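L-amino acid deaminase (Proteus vulgaris, PDB 5I39) binds FAD and, as a membrane-associated flavoenzyme, probably catalyses the oxidative deamination of L-amino acids. Local coordinates at residues 130-138 with 149-157; 351-362 with 400-408. All coordinates share one frame; numbering follows the deposited sequence. Where two conformers were deposited one is given.

Interaction 1. Residues 130-138 with 149-157; sequences DLVNVRKWI and IPFKTRIIE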
loop_
_atom_site.group_PDB
_atom_site.type_symbol
_atom_site.label_atom_id
_atom_site.label_comp_id
_atom_site.label_asym_id
_atom_site.label_seq_id
_atom_site.Cartn_x
_atom_site.Cartn_y
_atom_site.Cartn_z
ATOM N N ASP A 130 10.539 -11.300 22.121
ATOM C CA ASP A 130 10.312 -10.401 20.989
ATOM C C ASP A 130 11.501 -9.458 20.797
ATOM O O ASP A 130 11.924 -9.220 19.668
ATOM C CB ASP A 130 9.019 -9.604 21.198
ATOM C CG ASP A 130 8.520 -8.920 19.930
ATOM O OD1 ASP A 130 8.751 -9.419 18.810
ATOM O OD2 ASP A 130 7.868 -7.865 20.066
ATOM N N LEU A 131 12.043 -8.949 21.902
ATOM C CA LEU A 131 13.228 -8.092 21.871
ATOM C C LEU A 131 14.451 -8.826 21.309
ATOM O O LEU A 131 15.195 -8.262 20.505
ATOM C CB LEU A 131 13.522 -7.521 23.262
ATOM C CG LEU A 131 14.772 -6.651 23.428
ATOM C CD1 LEU A 131 14.804 -5.483 22.457
ATOM C CD2 LEU A 131 14.835 -6.154 24.861
ATOM N N VAL A 132 14.652 -10.079 21.721
ATOM C CA VAL A 132 15.710 -10.917 21.134
ATOM C C VAL A 132 15.513 -11.009 19.619
ATOM O O VAL A 132 16.454 -10.827 18.848
ATOM C CB VAL A 132 15.750 -12.338 21.757
ATOM C CG1 VAL A 132 16.669 -13.267 20.972
ATOM C CG2 VAL A 132 16.205 -12.276 23.207
ATOM N N ASN A 133 14.282 -11.287 19.202
ATOM C CA ASN A 133 13.988 -11.473 17.787
ATOM C C ASN A 133 14.208 -10.215 16.958
ATOM O O ASN A 133 14.802 -10.287 15.883
ATOM C CB ASN A 133 12.568 -12.006 17.600
ATOM C CG ASN A 133 12.396 -13.407 18.157
ATOM O OD1 ASN A 133 13.372 -14.124 18.386
ATOM N ND2 ASN A 133 11.152 -13.801 18.387
ATOM N N VAL A 134 13.762 -9.064 17.455
ATOM C CA VAL A 134 13.966 -7.808 16.712
ATOM C C VAL A 134 15.453 -7.432 16.664
ATOM O O VAL A 134 15.942 -6.979 15.634
ATOM C CB VAL A 134 13.075 -6.626 17.189
ATOM C CG1 VAL A 134 11.610 -6.973 17.016
ATOM C CG2 VAL A 134 13.355 -6.202 18.619
ATOM N N ARG A 135 16.171 -7.634 17.768
ATOM C CA ARG A 135 17.609 -7.361 17.776
ATOM C C ARG A 135 18.353 -8.218 16.754
ATOM O O ARG A 135 19.194 -7.703 16.010
ATOM C CB ARG A 135 18.201 -7.532 19.171
ATOM C CG ARG A 135 18.011 -6.305 20.038
ATOM C CD ARG A 135 18.458 -6.541 21.461
ATOM N NE ARG A 135 18.800 -5.287 22.133
ATOM C CZ ARG A 135 18.736 -5.075 23.448
ATOM N NH1 ARG A 135 18.303 -6.019 24.279
ATOM N NH2 ARG A 135 19.104 -3.895 23.938
ATOM N N LYS A 136 18.013 -9.504 16.684
ATOM C CA LYS A 136 18.617 -10.385 15.684
ATOM C C LYS A 136 18.287 -9.913 14.266
ATOM O O LYS A 136 19.153 -9.908 13.394
ATOM C CB LYS A 136 18.168 -11.839 15.864
ATOM C CG LYS A 136 18.913 -12.808 14.955
ATOM C CD LYS A 136 18.421 -14.237 15.071
ATOM C CE LYS A 136 19.208 -15.141 14.137
ATOM N NZ LYS A 136 18.751 -16.555 14.193
ATOM N N TRP A 137 17.030 -9.537 14.046
ATOM C CA TRP A 137 16.581 -9.051 12.744
ATOM C C TRP A 137 17.391 -7.825 12.295
ATOM O O TRP A 137 17.865 -7.773 11.159
ATOM C CB TRP A 137 15.070 -8.757 12.780
ATOM C CG TRP A 137 14.528 -8.364 11.452
ATOM C CD1 TRP A 137 14.066 -9.194 10.474
ATOM C CD2 TRP A 137 14.424 -7.036 10.936
ATOM N NE1 TRP A 137 13.677 -8.464 9.378
ATOM C CE2 TRP A 137 13.886 -7.135 9.635
ATOM C CE3 TRP A 137 14.718 -5.768 11.453
ATOM C CZ2 TRP A 137 13.645 -6.014 8.838
ATOM C CZ3 TRP A 137 14.479 -4.652 10.659
ATOM C CH2 TRP A 137 13.952 -4.786 9.365
ATOM N N ILE A 138 17.579 -6.865 13.197
ATOM C CA ILE A 138 18.354 -5.660 12.874
ATOM C C ILE A 138 19.831 -6.001 12.634
ATOM O O ILE A 138 20.428 -5.535 11.663
ATOM C CB ILE A 138 18.233 -4.575 13.964
ATOM C CG1 ILE A 138 16.770 -4.125 14.127
ATOM C CG2 ILE A 138 19.080 -3.360 13.594
ATOM C CD1 ILE A 138 16.507 -3.251 15.337
ATOM N N ILE A 149 21.271 2.150 -0.287
ATOM C CA ILE A 149 20.359 3.026 0.455
ATOM C C ILE A 149 20.595 2.742 1.948
ATOM O O ILE A 149 20.438 1.592 2.371
ATOM C CB ILE A 149 18.885 2.748 0.093
ATOM C CG1 ILE A 149 18.618 3.084 -1.379
ATOM C CG2 ILE A 149 17.937 3.551 0.980
ATOM C CD1 ILE A 149 17.412 2.372 -1.951
ATOM N N PRO A 150 20.987 3.759 2.747
ATOM C CA PRO A 150 21.296 3.481 4.151
ATOM C C PRO A 150 20.122 2.926 4.959
ATOM O O PRO A 150 18.991 3.377 4.791
ATOM C CB PRO A 150 21.734 4.849 4.682
ATOM C CG PRO A 150 22.329 5.521 3.492
ATOM C CD PRO A 150 21.433 5.113 2.361
ATOM N N PHE A 151 20.415 1.960 5.820
ATOM C CA PHE A 151 19.459 1.348 6.734
ATOM C C PHE A 151 19.429 2.204 7.992
ATOM O O PHE A 151 20.483 2.588 8.500
ATOM C CB PHE A 151 19.964 -0.068 7.027
ATOM C CG PHE A 151 19.053 -0.932 7.867
ATOM C CD1 PHE A 151 17.685 -1.031 7.612
ATOM C CD2 PHE A 151 19.598 -1.738 8.868
ATOM C CE1 PHE A 151 16.881 -1.874 8.370
ATOM C CE2 PHE A 151 18.798 -2.582 9.621
ATOM C CZ PHE A 151 17.440 -2.652 9.371
ATOM N N LYS A 152 18.227 2.514 8.486
ATOM C CA LYS A 152 18.059 3.483 9.586
ATOM C C LYS A 152 17.207 2.974 10.749
ATOM O O LYS A 152 16.606 3.760 11.480
ATOM C CB LYS A 152 17.517 4.810 9.029
ATOM C CG LYS A 152 18.456 5.436 8.002
ATOM C CD LYS A 152 18.427 6.954 7.972
ATOM C CE LYS A 152 19.637 7.517 7.227
ATOM N NZ LYS A 152 20.712 8.014 8.130
ATOM N N THR A 153 17.223 1.663 10.960
ATOM C CA THR A 153 16.463 1.032 12.033
ATOM C C THR A 153 17.409 0.586 13.136
ATOM O O THR A 153 18.435 -0.042 12.867
ATOM C CB THR A 153 15.671 -0.151 11.487
ATOM O OG1 THR A 153 14.816 0.342 10.456
ATOM C CG2 THR A 153 14.828 -0.803 12.565
ATOM N N ARG A 154 17.053 0.901 14.378
ATOM C CA ARG A 154 17.931 0.644 15.510
ATOM C C ARG A 154 17.151 0.666 16.813
ATOM O O ARG A 154 16.059 1.241 16.894
ATOM C CB ARG A 154 19.063 1.675 15.542
ATOM C CG ARG A 154 18.600 3.118 15.617
ATOM C CD ARG A 154 19.738 4.098 15.368
ATOM N NE ARG A 154 19.178 5.434 15.193
ATOM C CZ ARG A 154 18.813 6.255 16.178
ATOM N NH1 ARG A 154 19.021 5.944 17.456
ATOM N NH2 ARG A 154 18.262 7.426 15.875
ATOM N N ILE A 155 17.725 0.038 17.832
ATOM C CA ILE A 155 17.113 -0.033 19.156
ATOM C C ILE A 155 17.439 1.241 19.935
ATOM O O ILE A 155 18.600 1.660 19.982
ATOM C CB ILE A 155 17.623 -1.271 19.933
ATOM C CG1 ILE A 155 17.268 -2.576 19.198
ATOM C CG2 ILE A 155 17.098 -1.297 21.369
ATOM C CD1 ILE A 155 15.794 -2.921 19.134
ATOM N N ILE A 156 16.419 1.834 20.555
ATOM C CA ILE A 156 16.595 3.044 21.356
ATOM C C ILE A 156 16.082 2.896 22.784
ATOM O O ILE A 156 15.179 2.107 23.072
ATOM C CB ILE A 156 15.961 4.288 20.685
ATOM C CG1 ILE A 156 14.436 4.156 20.553
ATOM C CG2 ILE A 156 16.633 4.537 19.340
ATOM C CD1 ILE A 156 13.756 5.436 20.115
ATOM N N GLU A 157 16.709 3.682 23.654
ATOM C CA GLU A 157 16.399 3.760 25.084
ATOM C C GLU A 157 16.633 5.196 25.530
ATOM O O GLU A 157 17.195 5.997 24.787
ATOM C CB GLU A 157 17.339 2.870 25.898
ATOM C CG GLU A 157 17.294 1.380 25.598
ATOM C CD GLU A 157 18.476 0.648 26.206
ATOM O OE1 GLU A 157 19.629 0.992 25.863
ATOM O OE2 GLU A 157 18.263 -0.266 27.024
#
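Ile138 and Ile155 meet through their CD1 methyls, 3.9 Å apart, at the heart of the contact between helix 128-143 and strand 153-156. Ile138 makes several contacts: its CD1 lies against Ile155, while its CG2 branch, anti to its own backbone N, comes to 3.5 Å from Thr153 O and also reaches the Phe151 ring. Thr153 meets the same isoleucine at about a right angle, its CG2 methyl being 4.1 Å from Ile138 CD1. In the loop before the strand, Trp137 CZ3 comes to the edge of the Phe151 ring, near its plane and 3.8 Å from Phe151 CZ, with the two ring planes at 64°. The backbone N of Thr153 sits over one face of that phenyl ring. The indole NE1 is bonded to Met88 O, which helps to fix its rotation. On the other flank the packing thins. Val134 CG2 and Leu131 CD1 reach the Ile155 CD1 methyl at 4.1 and 4.3 Å, and Arg135 lays its aliphatic part over the isoleucine, CG to Ile155 CG1 3.9 Å. The extended chain of Arg135 carries the guanidinium on past Ile155, with NH2 near Ile155 CG2, at the solvent side. Arg154 points away from the helix and pairs with Glu160 and Glu179. The two segments are thus joined by apolar packing, with the axes 9.0 Å apart and inclined at 141°: a helix laid across strand 153-156, which is paired antiparallel with 175-178. This is a helix packed on the large mixed sheet that, in DAO-family flavoenzymes, probably belongs to the substrate-binding part of the fold.

Interaction 2. Residues 351-362 with 400-408; sequences APDENPIISEVK and PKPFSLYRF. With EDO (1,2-ethanediol), chain H.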
loop_
_atom_site.group_PDB
_atom_site.type_symbol
_atom_site.label_atom_id
_atom_site.label_comp_id
_atom_site.label_asym_id
_atom_site.label_seq_id
_atom_site.Cartn_x
_atom_site.Cartn_y
_atom_site.Cartn_z
ATOM N N ALA A 351 -1.523 -13.903 0.147
ATOM C CA ALA A 351 -1.013 -15.200 -0.308
ATOM C C ALA A 351 -0.645 -16.089 0.893
ATOM O O ALA A 351 -0.425 -15.572 1.987
ATOM C CB ALA A 351 0.192 -15.002 -1.211
ATOM N N PRO A 352 -0.562 -17.422 0.695
ATOM C CA PRO A 352 -0.252 -18.347 1.802
ATOM C C PRO A 352 1.012 -18.038 2.616
ATOM O O PRO A 352 1.043 -18.309 3.819
ATOM C CB PRO A 352 -0.101 -19.696 1.097
ATOM C CG PRO A 352 -0.980 -19.594 -0.093
ATOM C CD PRO A 352 -0.959 -18.155 -0.523
ATOM N N ASP A 353 2.031 -17.478 1.965
ATOM C CA ASP A 353 3.292 -17.123 2.634
ATOM C C ASP A 353 3.405 -15.629 2.994
ATOM O O ASP A 353 4.476 -15.177 3.390
ATOM C CB ASP A 353 4.494 -17.586 1.797
ATOM C CG ASP A 353 4.592 -16.893 0.451
ATOM O OD1 ASP A 353 3.811 -15.956 0.168
ATOM O OD2 ASP A 353 5.461 -17.294 -0.347
ATOM N N GLU A 354 2.298 -14.893 2.817
ATOM C CA GLU A 354 2.179 -13.466 3.175
ATOM C C GLU A 354 3.037 -12.524 2.321
ATOM O O GLU A 354 3.212 -11.353 2.665
ATOM C CB GLU A 354 2.440 -13.249 4.676
ATOM C CG GLU A 354 1.519 -14.075 5.567
ATOM C CD GLU A 354 1.815 -13.952 7.053
ATOM O OE1 GLU A 354 2.822 -13.317 7.434
ATOM O OE2 GLU A 354 1.027 -14.510 7.848
ATOM N N ASN A 355 3.543 -13.013 1.191
ATOM C CA ASN A 355 4.331 -12.188 0.275
ATOM C C ASN A 355 3.532 -11.913 -1.002
ATOM O O ASN A 355 2.588 -12.639 -1.305
ATOM C CB ASN A 355 5.666 -12.860 -0.038
ATOM C CG ASN A 355 6.539 -13.006 1.193
ATOM O OD1 ASN A 355 6.460 -12.201 2.125
ATOM N ND2 ASN A 355 7.371 -14.039 1.209
ATOM N N PRO A 356 3.900 -10.858 -1.758
ATOM C CA PRO A 356 3.123 -10.490 -2.942
ATOM C C PRO A 356 3.121 -11.525 -4.062
ATOM O O PRO A 356 3.966 -12.427 -4.090
ATOM C CB PRO A 356 3.821 -9.209 -3.429
ATOM C CG PRO A 356 4.485 -8.650 -2.222
ATOM C CD PRO A 356 4.961 -9.869 -1.488
ATOM N N ILE A 357 2.152 -11.383 -4.962
ATOM C CA ILE A 357 2.161 -12.101 -6.236
ATOM C C ILE A 357 2.397 -11.059 -7.324
ATOM O O ILE A 357 1.519 -10.248 -7.630
ATOM C CB ILE A 357 0.884 -12.929 -6.474
ATOM C CG1 ILE A 357 0.757 -13.996 -5.375
ATOM C CG2 ILE A 357 0.940 -13.593 -7.845
ATOM C CD1 ILE A 357 -0.549 -14.768 -5.369
ATOM N N ILE A 358 3.613 -11.078 -7.861
ATOM C CA ILE A 358 4.058 -10.162 -8.908
ATOM C C ILE A 358 4.697 -11.095 -9.918
ATOM O O ILE A 358 5.818 -11.555 -9.707
ATOM C CB ILE A 358 5.092 -9.136 -8.397
ATOM C CG1 ILE A 358 4.549 -8.350 -7.194
ATOM C CG2 ILE A 358 5.474 -8.179 -9.521
ATOM C CD1 ILE A 358 5.634 -7.708 -6.353
ATOM N N SER A 359 3.981 -11.421 -10.988
ATOM C CA SER A 359 4.312 -12.624 -11.742
ATOM C C SER A 359 3.825 -12.624 -13.172
ATOM O O SER A 359 2.780 -12.062 -13.486
ATOM C CB SER A 359 3.696 -13.832 -11.027
ATOM O OG SER A 359 4.152 -15.063 -11.565
ATOM N N GLU A 360 4.582 -13.313 -14.026
ATOM C CA GLU A 360 4.075 -13.755 -15.312
ATOM C C GLU A 360 3.050 -14.861 -15.094
ATOM O O GLU A 360 2.989 -15.487 -14.031
ATOM C CB GLU A 360 5.202 -14.295 -16.189
ATOM C CG GLU A 360 6.264 -13.273 -16.545
ATOM C CD GLU A 360 7.308 -13.829 -17.493
ATOM O OE1 GLU A 360 6.943 -14.190 -18.632
ATOM O OE2 GLU A 360 8.491 -13.907 -17.105
ATOM N N VAL A 361 2.258 -15.096 -16.133
ATOM C CA VAL A 361 1.245 -16.141 -16.145
ATOM C C VAL A 361 1.538 -16.972 -17.388
ATOM O O VAL A 361 1.306 -16.519 -18.509
ATOM C CB VAL A 361 -0.180 -15.545 -16.175
ATOM C CG1 VAL A 361 -1.239 -16.642 -16.230
ATOM C CG2 VAL A 361 -0.408 -14.666 -14.953
ATOM N N LYS A 362 2.059 -18.179 -17.189
ATOM C CA LYS A 362 2.483 -19.036 -18.308
ATOM C C LYS A 362 1.340 -19.368 -19.280
ATOM O O LYS A 362 1.567 -19.520 -20.475
ATOM C CB LYS A 362 3.180 -20.314 -17.809
ATOM C CG LYS A 362 2.313 -21.298 -17.030
ATOM C CD LYS A 362 3.098 -22.521 -16.559
ATOM C CE LYS A 362 4.168 -22.179 -15.530
ATOM N NZ LYS A 362 4.742 -23.386 -14.873
ATOM N N PRO A 400 12.576 -11.977 -8.873
ATOM C CA PRO A 400 11.132 -12.216 -8.959
ATOM C C PRO A 400 10.660 -13.567 -8.414
ATOM O O PRO A 400 9.454 -13.760 -8.258
ATOM C CB PRO A 400 10.861 -12.131 -10.462
ATOM C CG PRO A 400 12.115 -12.622 -11.088
ATOM C CD PRO A 400 13.244 -12.273 -10.156
ATOM N N LYS A 401 11.580 -14.490 -8.128
ATOM C CA LYS A 401 11.210 -15.843 -7.690
ATOM C C LYS A 401 10.300 -15.876 -6.451
ATOM O O LYS A 401 9.303 -16.597 -6.451
ATOM C CB LYS A 401 12.460 -16.714 -7.503
ATOM C CG LYS A 401 13.111 -17.089 -8.823
ATOM C CD LYS A 401 14.340 -17.962 -8.628
ATOM C CE LYS A 401 14.961 -18.354 -9.961
ATOM N NZ LYS A 401 14.175 -19.395 -10.681
ATOM N N PRO A 402 10.598 -15.065 -5.411
ATOM C CA PRO A 402 9.712 -15.079 -4.237
ATOM C C PRO A 402 8.308 -14.500 -4.464
ATOM O O PRO A 402 7.456 -14.632 -3.590
ATOM C CB PRO A 402 10.469 -14.227 -3.207
ATOM C CG PRO A 402 11.877 -14.197 -3.677
ATOM C CD PRO A 402 11.790 -14.232 -5.169
ATOM N N PHE A 403 8.080 -13.857 -5.610
ATOM C CA PHE A 403 6.777 -13.275 -5.945
ATOM C C PHE A 403 6.039 -14.050 -7.035
ATOM O O PHE A 403 4.947 -13.659 -7.439
ATOM C CB PHE A 403 6.954 -11.819 -6.381
ATOM C CG PHE A 403 7.895 -11.039 -5.509
ATOM C CD1 PHE A 403 7.683 -10.957 -4.141
ATOM C CD2 PHE A 403 8.998 -10.388 -6.053
ATOM C CE1 PHE A 403 8.550 -10.242 -3.332
ATOM C CE2 PHE A 403 9.868 -9.671 -5.250
ATOM C CZ PHE A 403 9.645 -9.596 -3.887
ATOM N N SER A 404 6.608 -15.169 -7.471
ATOM C CA SER A 404 6.030 -15.953 -8.554
ATOM C C SER A 404 4.706 -16.588 -8.151
ATOM O O SER A 404 4.535 -17.040 -7.017
ATOM C CB SER A 404 7.001 -17.056 -8.980
ATOM O OG SER A 404 6.413 -17.915 -9.944
ATOM N N LEU A 405 3.805 -16.670 -9.124
ATOM C CA LEU A 405 2.533 -17.361 -8.972
ATOM C C LEU A 405 2.719 -18.869 -8.770
ATOM O O LEU A 405 1.843 -19.532 -8.214
ATOM C CB LEU A 405 1.678 -17.098 -10.216
ATOM C CG LEU A 405 0.290 -17.727 -10.321
ATOM C CD1 LEU A 405 -0.593 -17.305 -9.160
ATOM C CD2 LEU A 405 -0.341 -17.335 -11.647
ATOM N N TYR A 406 3.860 -19.400 -9.211
ATOM C CA TYR A 406 4.111 -20.849 -9.252
ATOM C C TYR A 406 5.018 -21.356 -8.132
ATOM O O TYR A 406 5.570 -22.454 -8.224
ATOM C CB TYR A 406 4.674 -21.210 -10.631
ATOM C CG TYR A 406 3.785 -20.665 -11.718
ATOM C CD1 TYR A 406 2.592 -21.307 -12.047
ATOM C CD2 TYR A 406 4.093 -19.471 -12.370
ATOM C CE1 TYR A 406 1.747 -20.794 -13.016
ATOM C CE2 TYR A 406 3.253 -18.951 -13.341
ATOM C CZ TYR A 406 2.082 -19.616 -13.660
ATOM O OH TYR A 406 1.252 -19.099 -14.623
ATOM N N ARG A 407 5.136 -20.573 -7.060
ATOM C CA ARG A 407 5.983 -20.922 -5.915
ATOM C C ARG A 407 5.302 -21.802 -4.861
ATOM O O ARG A 407 5.972 -22.297 -3.959
ATOM C CB ARG A 407 6.494 -19.647 -5.238
ATOM C CG ARG A 407 5.467 -18.869 -4.417
ATOM C CD ARG A 407 6.081 -17.562 -3.966
ATOM N NE ARG A 407 5.239 -16.765 -3.073
ATOM C CZ ARG A 407 4.486 -15.718 -3.428
ATOM N NH1 ARG A 407 4.383 -15.333 -4.696
ATOM N NH2 ARG A 407 3.806 -15.052 -2.497
ATOM N N PHE A 408 3.986 -21.972 -4.964
ATOM C CA PHE A 408 3.191 -22.604 -3.904
ATOM C C PHE A 408 3.116 -24.121 -4.072
ATOM O O PHE A 408 3.344 -24.665 -5.153
ATOM C CB PHE A 408 1.787 -21.992 -3.866
ATOM C CG PHE A 408 1.788 -20.486 -3.801
ATOM C CD1 PHE A 408 2.071 -19.829 -2.609
ATOM C CD2 PHE A 408 1.523 -19.721 -4.934
ATOM C CE1 PHE A 408 2.085 -18.441 -2.547
ATOM C CE2 PHE A 408 1.528 -18.333 -4.878
ATOM C CZ PHE A 408 1.807 -17.693 -3.681
ATOM O OXT PHE A 408 2.829 -24.841 -3.117
HETATM C C1 EDO H . 0.963 -8.861 4.704
HETATM O O1 EDO H . 2.252 -9.451 4.900
HETATM C C2 EDO H . 0.106 -8.969 5.953
HETATM O O2 EDO H . -0.192 -10.345 6.237
HETATM O O HOH W 1 7.720 -15.768 -1.099
HETATM O O HOH W 2 7.528 -13.601 -10.314
#
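Arg407, next to the C-terminal residue, and Asp353 meet side-on in a two-pronged salt bridge, NE to OD2 and NH2 to OD1 both 2.8 Å, with the carboxylate and guanidinium planes only 17° apart; weak bonds to Asn355 O and Pro356 O add to the hold. Phe408 CZ sits over one face of the guanidinium, and Pro402 O lies above the other. Asp353 OD1 also takes the amide of Asn355 in an Asx turn, and a water joins Asp353 OD2, Asn355 ND2 and Pro402 O.

Phe408 itself packs on Pro352, CE1 to CD 3.7 Å. Further along, the Ile358 amide donates to Phe403 O at 2.9 Å, while Ile358 CD1 lies over a face of the Phe403 ring. Ser359 OG, swung anti to its backbone N (chi1 -170°), accepts from the Leu405 amide at 2.9 Å and donates to Glu360 O. At the far end Lys362 folds its CE over the centre of the Tyr406 ring, 3.7 Å from the centroid, with NZ adding a cation-pi contact, and Tyr406 OH receives the Lys362 amide. The C-terminal tail thus lies along edge strand 357-360 of the Rossmann-type FAD-binding sheet.

How the interactions relate
Interaction 1 comes first along the chain and closes before interaction 2 opens; their centres lie 28 Å apart and their nearest atoms about 11 Å, so they do not touch. They belong to different sheets of the molecule. Interaction 1 sits on the ten-stranded mixed sheet, through strand 153-156, whereas interaction 2 lies at the outermost strand, 357-360, of the six-stranded sheet of the Rossmann-type fold, in which 40-43 comes first along the chain. Helix 90-103 borders both: Phe93 touches Trp137, Asn355 touches Glu91 and Thr92, and Pro356 touches Thr92. Interaction 1 packs helix 128-143 on the mixed sheet; interaction 2 lays the C-terminal residues along strand 357-360, close to the FAD-binding Thr373.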